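Local coordinates for saframycin Mx1 synthetase B (Legionella pneumophila subsp. pneumophila, PDB 3LNV), which belongs to the AMP-binding enzymes of the ANL clan, proteins that pair a large N-terminal portion with a smaller C-terminal one, at residues G89-P94 / A170-T175; M186-N191 / V409-W414. One frame throughout, in Å; residues are numbered along the deposited sequence.

Contact 1 (G89-P94 / A170-T175); sequences GCIAVP and AFLQYT. With POP (pyrophosphate 2-), chain C.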
ATOM      1  N   GLY A  89     -21.898  -5.343  11.892  1.00 13.30           N
ATOM      2  CA  GLY A  89     -22.474  -5.130  10.570  1.00 14.43           C
ATOM      3  C   GLY A  89     -22.265  -3.735  10.004  1.00 17.43           C
ATOM      4  O   GLY A  89     -22.923  -3.331   9.035  1.00 17.12           O
ATOM      5  N   CYS A  90     -21.366  -2.968  10.607  1.00 15.26           N
ATOM      6  CA  CYS A  90     -21.082  -1.630  10.084  1.00 16.50           C
ATOM      7  C   CYS A  90     -19.938  -1.708   9.066  1.00 15.18           C
ATOM      8  O   CYS A  90     -19.115  -2.603   9.110  1.00 16.94           O
ATOM      9  CB  CYS A  90     -20.675  -0.684  11.223  1.00 14.39           C
ATOM     10  SG  CYS A  90     -21.977  -0.419  12.465  1.00 18.93           S
ATOM     11  N   ILE A  91     -19.888  -0.744   8.171  1.00 14.02           N
ATOM     12  CA  ILE A  91     -18.883  -0.718   7.133  1.00 13.19           C
ATOM     13  C   ILE A  91     -17.704   0.065   7.686  1.00 14.66           C
ATOM     14  O   ILE A  91     -17.820   1.268   7.962  1.00 14.68           O
ATOM     15  CB  ILE A  91     -19.459  -0.026   5.888  1.00 13.79           C
ATOM     16  CG1 ILE A  91     -20.584  -0.870   5.295  1.00 13.94           C
ATOM     17  CG2 ILE A  91     -18.394   0.211   4.859  1.00 11.83           C
ATOM     18  CD1 ILE A  91     -21.383  -0.107   4.245  1.00 12.64           C
ATOM     19  N   ALA A  92     -16.593  -0.619   7.924  1.00 10.63           N
ATOM     20  CA  ALA A  92     -15.412   0.058   8.423  1.00 13.08           C
ATOM     21  C   ALA A  92     -14.815   0.993   7.383  1.00 13.89           C
ATOM     22  O   ALA A  92     -14.752   0.653   6.201  1.00 13.59           O
ATOM     23  CB  ALA A  92     -14.354  -0.977   8.831  1.00 12.50           C
ATOM     24  N   VAL A  93     -14.319   2.146   7.826  1.00 11.06           N
ATOM     25  CA  VAL A  93     -13.643   3.070   6.924  1.00 14.17           C
ATOM     26  C   VAL A  93     -12.289   3.486   7.511  1.00 15.82           C
ATOM     27  O   VAL A  93     -12.186   4.475   8.232  1.00 17.37           O
ATOM     28  CB  VAL A  93     -14.503   4.315   6.626  1.00 14.47           C
ATOM     29  CG1 VAL A  93     -13.824   5.178   5.564  1.00 17.04           C
ATOM     30  CG2 VAL A  93     -15.938   3.891   6.175  1.00 13.22           C
ATOM     31  N   PRO A  94     -11.249   2.698   7.228  1.00 17.15           N
ATOM     32  CA  PRO A  94      -9.919   2.937   7.802  1.00 19.04           C
ATOM     33  C   PRO A  94      -9.249   4.119   7.116  1.00 19.00           C
ATOM     34  O   PRO A  94      -9.210   4.157   5.885  1.00 20.02           O
ATOM     35  CB  PRO A  94      -9.145   1.652   7.462  1.00 18.77           C
ATOM     36  CG  PRO A  94     -10.132   0.689   6.980  1.00 16.96           C
ATOM     37  CD  PRO A  94     -11.334   1.421   6.506  1.00 15.87           C
ATOM     38  N   ALA A 170     -18.338  -4.952   3.587  1.00 13.45           N
ATOM     39  CA  ALA A 170     -17.603  -5.123   4.863  1.00 13.56           C
ATOM     40  C   ALA A 170     -16.806  -3.865   5.193  1.00 12.79           C
ATOM     41  O   ALA A 170     -16.816  -3.373   6.324  1.00 13.29           O
ATOM     42  CB  ALA A 170     -16.659  -6.321   4.744  1.00 13.05           C
ATOM     43  N   PHE A 171     -16.087  -3.337   4.209  1.00 12.80           N
ATOM     44  CA  PHE A 171     -15.362  -2.087   4.449  1.00 13.79           C
ATOM     45  C   PHE A 171     -15.163  -1.259   3.199  1.00 14.14           C
ATOM     46  O   PHE A 171     -15.315  -1.754   2.052  1.00 14.08           O
ATOM     47  CB  PHE A 171     -14.017  -2.363   5.144  1.00 13.04           C
ATOM     48  CG  PHE A 171     -13.071  -3.199   4.326  1.00 13.36           C
ATOM     49  CD1 PHE A 171     -11.935  -2.638   3.773  1.00 12.97           C
ATOM     50  CD2 PHE A 171     -13.309  -4.550   4.136  1.00 12.10           C
ATOM     51  CE1 PHE A 171     -11.059  -3.418   3.007  1.00 13.90           C
ATOM     52  CE2 PHE A 171     -12.430  -5.336   3.376  1.00 13.46           C
ATOM     53  CZ  PHE A 171     -11.312  -4.759   2.824  1.00 12.95           C
ATOM     54  N   LEU A 172     -14.830   0.011   3.385  1.00 12.21           N
ATOM     55  CA  LEU A 172     -14.422   0.800   2.223  1.00 14.57           C
ATOM     56  C   LEU A 172     -12.893   0.906   2.203  1.00 15.10           C
ATOM     57  O   LEU A 172     -12.275   1.131   3.232  1.00 15.78           O
ATOM     58  CB  LEU A 172     -15.019   2.212   2.269  1.00 14.11           C
ATOM     59  CG  LEU A 172     -16.530   2.422   2.319  1.00 13.53           C
ATOM     60  CD1 LEU A 172     -16.881   3.931   2.240  1.00 13.56           C
ATOM     61  CD2 LEU A 172     -17.220   1.644   1.186  1.00 11.72           C
ATOM     62  N   GLN A 173     -12.268   0.761   1.043  1.00 15.08           N
ATOM     63  CA  GLN A 173     -10.842   1.111   0.985  1.00 17.99           C
ATOM     64  C   GLN A 173     -10.588   2.173  -0.070  1.00 17.67           C
ATOM     65  O   GLN A 173     -10.825   1.962  -1.261  1.00 19.99           O
ATOM     66  CB  GLN A 173      -9.887  -0.105   0.868  1.00 18.09           C
ATOM     67  CG  GLN A 173     -10.208  -1.144  -0.179  1.00 18.74           C
ATOM     68  CD  GLN A 173      -9.002  -2.054  -0.553  1.00 20.10           C
ATOM     69  OE1 GLN A 173      -7.859  -1.846  -0.110  1.00 24.31           O
ATOM     70  NE2 GLN A 173      -9.262  -3.037  -1.408  1.00 14.43           N
ATOM     71  N   TYR A 174     -10.140   3.328   0.396  1.00 17.88           N
ATOM     72  CA  TYR A 174      -9.859   4.464  -0.463  1.00 22.40           C
ATOM     73  C   TYR A 174      -8.569   4.321  -1.234  1.00 28.10           C
ATOM     74  O   TYR A 174      -7.506   4.146  -0.637  1.00 31.01           O
ATOM     75  CB  TYR A 174      -9.861   5.752   0.355  1.00 22.81           C
ATOM     76  CG  TYR A 174     -11.268   6.148   0.656  1.00 19.64           C
ATOM     77  CD1 TYR A 174     -11.902   5.689   1.798  1.00 18.92           C
ATOM     78  CD2 TYR A 174     -11.992   6.909  -0.249  1.00 21.37           C
ATOM     79  CE1 TYR A 174     -13.215   6.001   2.051  1.00 17.94           C
ATOM     80  CE2 TYR A 174     -13.298   7.240  -0.003  1.00 17.84           C
ATOM     81  CZ  TYR A 174     -13.904   6.787   1.142  1.00 18.07           C
ATOM     82  OH  TYR A 174     -15.207   7.116   1.384  1.00 15.71           O
ATOM     83  N   THR A 175      -8.662   4.412  -2.561  1.00 28.86           N
ATOM     84  CA  THR A 175      -7.486   4.188  -3.411  1.00 31.97           C
ATOM     85  C   THR A 175      -6.302   5.048  -2.953  1.00 36.61           C
ATOM     86  O   THR A 175      -6.476   6.030  -2.214  1.00 38.05           O
ATOM     87  CB  THR A 175      -7.792   4.357  -4.937  1.00 31.10           C
ATOM     88  OG1 THR A 175      -8.370   5.635  -5.191  1.00 28.88           O
ATOM     89  CG2 THR A 175      -8.769   3.296  -5.403  1.00 27.01           C
TER
HETATM   90  P1  POP C 590      -5.613   5.368  -7.849  0.32 33.85           P
HETATM   91  O1  POP C 590      -4.630   4.661  -6.936  1.00 33.49           O
HETATM   92  O2  POP C 590      -6.352   6.465  -7.120  0.86 34.55           O
HETATM   93  O3  POP C 590      -4.906   6.090  -8.973  0.68 34.16           O
HETATM   94  O   POP C 590      -6.743   4.347  -8.387  0.88 29.66           O
HETATM   95  P2  POP C 590      -6.716   2.825  -8.937  0.27 21.30           P
HETATM   96  O4  POP C 590      -6.774   1.827  -7.760  1.00 18.22           O
HETATM   97  O5  POP C 590      -5.540   2.486  -9.830  0.65 21.59           O
HETATM   98  O6  POP C 590      -7.961   2.761  -9.804  0.43 22.38           O
HETATM   99  O   HOH W   1      -9.639   3.078   3.423  1.00 23.45           O

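Contact 2 (M186-N191 / V409-W414); sequences MVSHHN and VAKGYW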
HETATM    1  N   MSE A 186     -15.741  -0.395  -2.490  1.00 14.19           N
HETATM    2  CA  MSE A 186     -16.672  -1.134  -1.645  1.00 13.16           C
HETATM    3  C   MSE A 186     -16.362  -2.641  -1.654  1.00 11.44           C
HETATM    4  O   MSE A 186     -16.674  -3.337  -2.606  1.00 12.43           O
HETATM    5  CB  MSE A 186     -18.106  -0.887  -2.143  1.00 14.74           C
HETATM    6  CG  MSE A 186     -18.479   0.580  -2.216  1.00 15.00           C
HETATM    7 SE   MSE A 186     -20.002   0.938  -3.445  1.00 28.21          SE
HETATM    8  CE  MSE A 186     -21.264  -0.362  -2.739  1.00 16.49           C
ATOM      9  N   VAL A 187     -15.775  -3.137  -0.573  1.00 10.99           N
ATOM     10  CA  VAL A 187     -15.355  -4.523  -0.509  1.00 12.41           C
ATOM     11  C   VAL A 187     -16.384  -5.330   0.276  1.00 13.42           C
ATOM     12  O   VAL A 187     -16.589  -5.099   1.465  1.00 13.03           O
ATOM     13  CB  VAL A 187     -13.931  -4.619   0.082  1.00 13.55           C
ATOM     14  CG1 VAL A 187     -13.482  -6.074   0.224  1.00 11.01           C
ATOM     15  CG2 VAL A 187     -12.953  -3.845  -0.837  1.00 11.45           C
ATOM     16  N   SER A 188     -17.060  -6.247  -0.409  1.00 12.71           N
ATOM     17  CA  SER A 188     -18.093  -7.042   0.237  1.00 13.94           C
ATOM     18  C   SER A 188     -17.457  -8.163   1.067  1.00 13.56           C
ATOM     19  O   SER A 188     -16.271  -8.482   0.906  1.00 11.50           O
ATOM     20  CB  SER A 188     -19.055  -7.631  -0.812  1.00 13.81           C
ATOM     21  OG  SER A 188     -18.497  -8.770  -1.487  1.00 13.46           O
ATOM     22  N   HIS A 189     -18.237  -8.764   1.958  1.00 14.45           N
ATOM     23  CA  HIS A 189     -17.726  -9.918   2.702  1.00 14.30           C
ATOM     24  C   HIS A 189     -17.239 -11.044   1.744  1.00 12.94           C
ATOM     25  O   HIS A 189     -16.201 -11.663   1.956  1.00 11.36           O
ATOM     26  CB  HIS A 189     -18.787 -10.425   3.697  1.00 15.09           C
ATOM     27  CG  HIS A 189     -18.869  -9.600   4.953  1.00 13.80           C
ATOM     28  ND1 HIS A 189     -17.922  -9.672   5.954  1.00 14.21           N
ATOM     29  CD2 HIS A 189     -19.765  -8.667   5.352  1.00 17.23           C
ATOM     30  CE1 HIS A 189     -18.244  -8.837   6.927  1.00 16.56           C
ATOM     31  NE2 HIS A 189     -19.355  -8.207   6.584  1.00 17.02           N
ATOM     32  N   HIS A 190     -18.005 -11.312   0.707  1.00 13.83           N
ATOM     33  CA  HIS A 190     -17.640 -12.339  -0.265  1.00 16.43           C
ATOM     34  C   HIS A 190     -16.358 -11.948  -1.025  1.00 15.44           C
ATOM     35  O   HIS A 190     -15.503 -12.798  -1.281  1.00 15.03           O
ATOM     36  CB  HIS A 190     -18.792 -12.519  -1.259  1.00 18.11           C
ATOM     37  CG  HIS A 190     -18.687 -13.750  -2.103  1.00 22.25           C
ATOM     38  ND1 HIS A 190     -18.767 -13.723  -3.477  1.00 23.98           N
ATOM     39  CD2 HIS A 190     -18.546 -15.054  -1.766  1.00 29.27           C
ATOM     40  CE1 HIS A 190     -18.670 -14.949  -3.953  1.00 23.43           C
ATOM     41  NE2 HIS A 190     -18.533 -15.777  -2.937  1.00 27.45           N
ATOM     42  N   ASN A 191     -16.245 -10.673  -1.404  1.00 12.35           N
ATOM     43  CA  ASN A 191     -15.015 -10.168  -2.046  1.00 14.10           C
ATOM     44  C   ASN A 191     -13.819 -10.496  -1.173  1.00 14.41           C
ATOM     45  O   ASN A 191     -12.797 -10.996  -1.642  1.00 13.79           O
ATOM     46  CB  ASN A 191     -15.009  -8.646  -2.165  1.00 13.35           C
ATOM     47  CG  ASN A 191     -15.931  -8.108  -3.266  1.00 14.79           C
ATOM     48  OD1 ASN A 191     -16.283  -8.795  -4.235  1.00 16.34           O
ATOM     49  ND2 ASN A 191     -16.310  -6.878  -3.109  1.00 12.63           N
ATOM     50  N   VAL A 409     -13.448  -8.971  -7.536  1.00 13.84           N
ATOM     51  CA  VAL A 409     -13.764  -7.645  -8.084  1.00 13.47           C
ATOM     52  C   VAL A 409     -14.794  -6.899  -7.205  1.00 13.53           C
ATOM     53  O   VAL A 409     -15.881  -7.400  -6.947  1.00 11.69           O
ATOM     54  CB  VAL A 409     -14.223  -7.729  -9.552  1.00 18.33           C
ATOM     55  CG1 VAL A 409     -14.720  -6.347 -10.055  1.00 14.71           C
ATOM     56  CG2 VAL A 409     -13.068  -8.262 -10.435  1.00 16.47           C
ATOM     57  N   ALA A 410     -14.434  -5.708  -6.733  1.00 12.41           N
ATOM     58  CA  ALA A 410     -15.282  -4.995  -5.752  1.00 15.85           C
ATOM     59  C   ALA A 410     -16.614  -4.475  -6.301  1.00 14.80           C
ATOM     60  O   ALA A 410     -16.894  -4.557  -7.504  1.00 14.92           O
ATOM     61  CB  ALA A 410     -14.514  -3.853  -5.102  1.00 13.02           C
ATOM     62  N   LYS A 411     -17.405  -3.899  -5.407  1.00 14.47           N
ATOM     63  CA  LYS A 411     -18.784  -3.579  -5.703  1.00 13.80           C
ATOM     64  C   LYS A 411     -19.009  -2.168  -6.270  1.00 17.32           C
ATOM     65  O   LYS A 411     -20.122  -1.840  -6.688  1.00 17.83           O
ATOM     66  CB  LYS A 411     -19.673  -3.762  -4.460  1.00 18.04           C
ATOM     67  CG  LYS A 411     -19.706  -5.173  -3.822  1.00 16.70           C
ATOM     68  CD  LYS A 411     -19.388  -6.278  -4.781  1.00 20.32           C
ATOM     69  CE  LYS A 411     -20.532  -6.660  -5.696  1.00 26.14           C
ATOM     70  NZ  LYS A 411     -20.045  -7.735  -6.671  1.00 22.52           N
ATOM     71  N   GLY A 412     -17.975  -1.338  -6.264  1.00 13.70           N
ATOM     72  CA  GLY A 412     -18.101   0.015  -6.787  1.00 15.47           C
ATOM     73  C   GLY A 412     -17.340   1.000  -5.926  1.00 15.89           C
ATOM     74  O   GLY A 412     -16.537   0.592  -5.082  1.00 14.30           O
ATOM     75  N   TYR A 413     -17.565   2.290  -6.164  1.00 14.88           N
ATOM     76  CA  TYR A 413     -17.003   3.352  -5.339  1.00 14.47           C
ATOM     77  C   TYR A 413     -18.129   3.983  -4.534  1.00 17.38           C
ATOM     78  O   TYR A 413     -19.079   4.496  -5.114  1.00 16.00           O
ATOM     79  CB  TYR A 413     -16.394   4.452  -6.216  1.00 16.76           C
ATOM     80  CG  TYR A 413     -15.265   4.013  -7.113  1.00 15.56           C
ATOM     81  CD1 TYR A 413     -14.117   3.413  -6.589  1.00 14.58           C
ATOM     82  CD2 TYR A 413     -15.335   4.213  -8.481  1.00 16.86           C
ATOM     83  CE1 TYR A 413     -13.067   3.030  -7.413  1.00 16.08           C
ATOM     84  CE2 TYR A 413     -14.296   3.836  -9.317  1.00 17.28           C
ATOM     85  CZ  TYR A 413     -13.167   3.243  -8.785  1.00 16.33           C
ATOM     86  OH  TYR A 413     -12.151   2.876  -9.633  1.00 15.93           O
ATOM     87  N   TRP A 414     -18.005   3.978  -3.212  1.00 17.13           N
ATOM     88  CA  TRP A 414     -19.069   4.446  -2.326  1.00 16.90           C
ATOM     89  C   TRP A 414     -19.692   5.783  -2.739  1.00 17.83           C
ATOM     90  O   TRP A 414     -18.998   6.790  -2.893  1.00 16.64           O
ATOM     91  CB  TRP A 414     -18.573   4.554  -0.885  1.00 16.00           C
ATOM     92  CG  TRP A 414     -19.703   4.846   0.046  1.00 15.88           C
ATOM     93  CD1 TRP A 414     -20.013   6.053   0.611  1.00 17.93           C
ATOM     94  CD2 TRP A 414     -20.726   3.931   0.460  1.00 15.72           C
ATOM     95  NE1 TRP A 414     -21.144   5.935   1.390  1.00 18.22           N
ATOM     96  CE2 TRP A 414     -21.599   4.642   1.317  1.00 17.04           C
ATOM     97  CE3 TRP A 414     -20.976   2.572   0.214  1.00 15.95           C
ATOM     98  CZ2 TRP A 414     -22.736   4.049   1.896  1.00 16.58           C
ATOM     99  CZ3 TRP A 414     -22.102   1.977   0.807  1.00 15.24           C
ATOM    100  CH2 TRP A 414     -22.966   2.720   1.639  1.00 13.73           C
TER

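Contact 1 (G89-P94 / A170-T175)
The ring of Tyr174 meets Val93 at its edge, near the ring plane, where CE1 of Tyr174 lies 3.7 Å from CG1 of Val93. Helix 105-114 adds Ile110 and Ser114 against the same tyrosine, and its hydroxyl is hydrogen-bonded to Asn113. The other flat group, the ring of Phe171, turns away from 89-94 and packs edge-to-face with Phe82; across the contact this residue offers its CB, 4.0 Å from Ala92 CB. Val93 uses both of its branches. With CG1 anti to the backbone N (chi1 -174°), that methyl goes to the tyrosine, while CG2 lies against CD1 of Leu172, the two side chains running alongside each other. Ile91 crosses Leu172 at a slant on its CD2 side, its CG2 3.8 Å from Leu172 CG. Ile91, Val93, Leu172 and Tyr174 thus form one apolar layer, with Ala92 and the Phe171 CB on the other side of the backbones. Between the layers the strands run roughly parallel, their axes at 28°. Ala92 is gripped twice: its N donates to Ala170 O (3.2 Å), and its O receives Leu172 N in a straighter bond (2.9 Å, 162° at the hydrogen). Pro94 has no N-H to extend the pairing, and its CD sits 3.4 Å from Leu172 O instead. A water links the two strands here, donating to Pro94 O and Leu172 O and accepting from Tyr174 N. The single bridge joins edge strand 91-95 to the 169-174/184-188 hairpin, where Ala170 and Phe171 form a classic beta bulge opposite Val187. Just beyond, Thr175 OG1 donates to pyrophosphate O2 (2.9 Å), consistent with the start of the phosphate-binding loop of AMP-binding enzymes.

Contact 2 (M186-N191 / V409-W414)
Met186, present as selenomethionine, is held through its backbone to the irregular segment 409-414 by two hydrogen bonds. Its N donates to Gly412 O (2.9 Å, 160° at the hydrogen), and its O accepts from Lys411 N at 2.9 Å, the donor lying in the carbonyl plane. Both backbone polar groups of this residue are therefore satisfied from neighbouring residues of the same loop. The methyl of Ala410 lies against the same carbonyl oxygen, CB 3.3 Å from Met186 O. Within the other segment, Ser188 is the N-cap of helix 189-202, its OG accepting from Asn191 N. Apolar contacts follow from the direction of the side chains. That of Met186 starts toward the loop, and its CG reaches the edge of the Trp414 indole, 4.0 Å from CE3 and near the ring plane. A bend at the last torsion (chi3 52°) carries the methyl CE back between Lys411 CB and Trp414 CE3. Gly412, having no side chain, lets the selenium lie directly on its carbonyl carbon, 3.6 Å from SE to C. The selenium also makes an oblique Met-aromatic contact, 5.4 Å from SE to the centroid of the six-membered ring of Trp414. Lys411 contributes its aliphatic part, with CG 3.9 Å from Ser188 CB, and the Asn191 side chain packs against Ala410 and this lysine chain. Tyr413 turns away from Met186, its hydroxyl hydrogen-bonded to Glu331, and its side chain approaches the bound pyrophosphate. The chemistry implies a loop fixed mainly by backbone hydrogen bonds and side-chain packing, with no salt bridge between the segments.

Contacts 1 and 2 lie close together, their centres about 9 Å apart, and all four segments belong to the AMP-binding portion of the protein. Both segments of contact 1 precede both of contact 2 in the sequence. Strands 169-174 and 184-188, consecutive in sequence and antiparallel neighbours in a two-stranded sheet, connect them: Ala170 N to Val187 O and Phe171 O to Val187 N are probable hydrogen bonds, and Leu172 packs on Trp414. The hairpin is thus flanked by edge strand 91-95 in contact 1 and by the loop before helix 417-424 in contact 2, bringing distant chain regions together near the bound pyrophosphate.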